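Local coordinates for protein endoglucanase FnCel5A (Fervidobacterium nodosum, PDB 3NCO) that probably hydrolyses internal beta-1,4-glucosidic bonds of cellulose, as an endoglucanase of glycosyl hydrolase family 5, at residues W233-I238 with T276-R281. Numbering follows the deposited sequence.
Sequences WEVEQI and TKTVRR
In T278 the methyl CG2 is set anti to the backbone N while OG1 lies beside that nitrogen (chi1 -66°), and this rotamer presents the methyl rather than the hydroxyl to I238 and V235. I238 reaches out to meet it with an extended chain: CG1 stands beside its own backbone N and CD1 continues straight on (chi2 174°). I238 CD1 lies 3.9 Å from T278 CG2. The same methyl of I238 also touches V279, with CD1 3.9 Å from V279 CG2, the two side chains running at about a right angle; one terminal carbon thus bridges consecutive residues of the facing helix. V235 adds a lighter contact one turn earlier, its CG1 standing 4.1 Å from T278 CG2.

Both segments belong to outer helices of a TIM barrel, the (beta/alpha)8 fold of this family: helix 232-252 precedes barrel strand 256-261, and helix 269-285 follows that strand. The axes of the two segments differ in direction by 42°, with a closest approach of 10.3 Å. All three close pairs are methyl to methyl, and no hydrogen bond spans the contact. V279 also packs against L258 and F261 of the intervening strand, placing its side of the contact next to the barrel wall. W228, from the loop before helix 232-252, touches V235 and I238 on one helix and T278 on the other, packing against both sides of the junction.

The hydroxyl of T278 is satisfied within its own helix, where OG1 is hydrogen-bonded to K274 O, one turn back. On the following turn, the guanidinium of R281 folds back over T278: T278 CA lies 3.9 Å above the plane of the R281 guanidinium, over its centre.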
# COMPACT_ATOMS: atom_id res chain seq x y z
N TRP A 233 11.70 24.55 7.19
CA TRP A 233 12.60 23.80 6.30
C TRP A 233 12.22 22.33 6.23
O TRP A 233 12.34 21.69 5.17
CB TRP A 233 14.09 23.98 6.66
CG TRP A 233 14.68 23.07 7.76
CD1 TRP A 233 14.74 23.36 9.10
CD2 TRP A 233 15.35 21.80 7.59
NE1 TRP A 233 15.35 22.32 9.77
CE2 TRP A 233 15.74 21.35 8.87
CE3 TRP A 233 15.61 20.97 6.48
CZ2 TRP A 233 16.37 20.12 9.08
CZ3 TRP A 233 16.26 19.75 6.69
CH2 TRP A 233 16.64 19.34 7.99
N GLU A 234 11.71 21.80 7.34
CA GLU A 234 11.29 20.39 7.41
C GLU A 234 10.03 20.13 6.58
O GLU A 234 9.93 19.14 5.81
CB GLU A 234 11.04 20.05 8.89
CG GLU A 234 12.33 19.95 9.67
CD GLU A 234 12.09 19.67 11.14
OE1 GLU A 234 11.24 20.39 11.74
OE2 GLU A 234 12.72 18.73 11.67
N VAL A 235 9.07 21.03 6.70
CA VAL A 235 7.85 20.98 5.87
C VAL A 235 8.16 21.13 4.36
O VAL A 235 7.61 20.40 3.52
CB VAL A 235 6.85 22.08 6.33
CG1 VAL A 235 5.56 22.07 5.47
CG2 VAL A 235 6.56 21.92 7.84
N GLU A 236 9.02 22.07 4.02
CA GLU A 236 9.41 22.30 2.64
C GLU A 236 10.12 21.08 2.04
O GLU A 236 9.96 20.79 0.85
CB GLU A 236 10.29 23.58 2.53
CG GLU A 236 10.69 23.90 1.10
CD GLU A 236 9.51 23.87 0.12
OE1 GLU A 236 8.40 24.37 0.46
OE2 GLU A 236 9.69 23.34 -1.00
N GLN A 237 10.90 20.33 2.84
CA GLN A 237 11.50 19.09 2.28
C GLN A 237 10.42 18.16 1.75
O GLN A 237 10.56 17.59 0.66
CB GLN A 237 12.37 18.33 3.32
CG GLN A 237 13.69 19.03 3.76
CD GLN A 237 14.85 18.72 2.79
OE1 GLN A 237 15.03 17.56 2.38
NE2 GLN A 237 15.63 19.76 2.41
N ILE A 238 9.33 18.00 2.51
CA ILE A 238 8.25 17.09 2.11
C ILE A 238 7.48 17.68 0.90
O ILE A 238 7.18 16.98 -0.06
CB ILE A 238 7.25 16.82 3.27
CG1 ILE A 238 8.02 16.16 4.42
CG2 ILE A 238 6.03 15.94 2.81
CD1 ILE A 238 7.17 15.96 5.70
N THR A 276 3.19 13.10 10.79
CA THR A 276 2.07 12.41 10.15
C THR A 276 1.06 13.40 9.60
O THR A 276 0.55 13.25 8.48
CB THR A 276 1.42 11.40 11.13
OG1 THR A 276 2.45 10.51 11.59
CG2 THR A 276 0.30 10.58 10.45
N LYS A 277 0.80 14.44 10.41
CA LYS A 277 -0.17 15.45 10.02
C LYS A 277 0.31 16.21 8.80
O LYS A 277 -0.48 16.49 7.90
CB LYS A 277 -0.31 16.45 11.18
CG LYS A 277 -1.23 17.61 10.94
CD LYS A 277 -1.01 18.58 12.09
CE LYS A 277 -2.30 19.25 12.56
NZ LYS A 277 -3.28 19.63 11.48
N THR A 278 1.61 16.54 8.76
CA THR A 278 2.19 17.31 7.66
C THR A 278 2.15 16.49 6.36
O THR A 278 1.76 16.98 5.32
CB THR A 278 3.64 17.70 8.00
OG1 THR A 278 3.63 18.60 9.11
CG2 THR A 278 4.34 18.37 6.84
N VAL A 279 2.53 15.24 6.45
CA VAL A 279 2.45 14.36 5.26
C VAL A 279 1.01 14.25 4.77
O VAL A 279 0.74 14.41 3.57
CB VAL A 279 3.04 12.96 5.56
CG1 VAL A 279 2.74 12.07 4.41
CG2 VAL A 279 4.57 13.07 5.76
N ARG A 280 0.06 14.01 5.68
CA ARG A 280 -1.35 13.95 5.29
C ARG A 280 -1.82 15.26 4.58
O ARG A 280 -2.45 15.22 3.53
CB ARG A 280 -2.27 13.65 6.47
CG ARG A 280 -3.73 13.72 6.02
CD ARG A 280 -4.71 13.68 7.17
NE ARG A 280 -4.50 14.76 8.13
CZ ARG A 280 -4.97 15.97 7.97
NH1 ARG A 280 -4.78 16.90 8.89
NH2 ARG A 280 -5.68 16.24 6.89
N ARG A 281 -1.53 16.42 5.18
CA ARG A 281 -1.96 17.69 4.59
C ARG A 281 -1.35 17.92 3.22
O ARG A 281 -2.02 18.47 2.33
CB ARG A 281 -1.52 18.86 5.47
CG ARG A 281 -2.24 18.90 6.81
CD ARG A 281 -1.89 20.21 7.62
NE ARG A 281 -0.49 20.68 7.45
CZ ARG A 281 0.45 20.80 8.41
NH1 ARG A 281 0.19 20.48 9.68
NH2 ARG A 281 1.68 21.24 8.10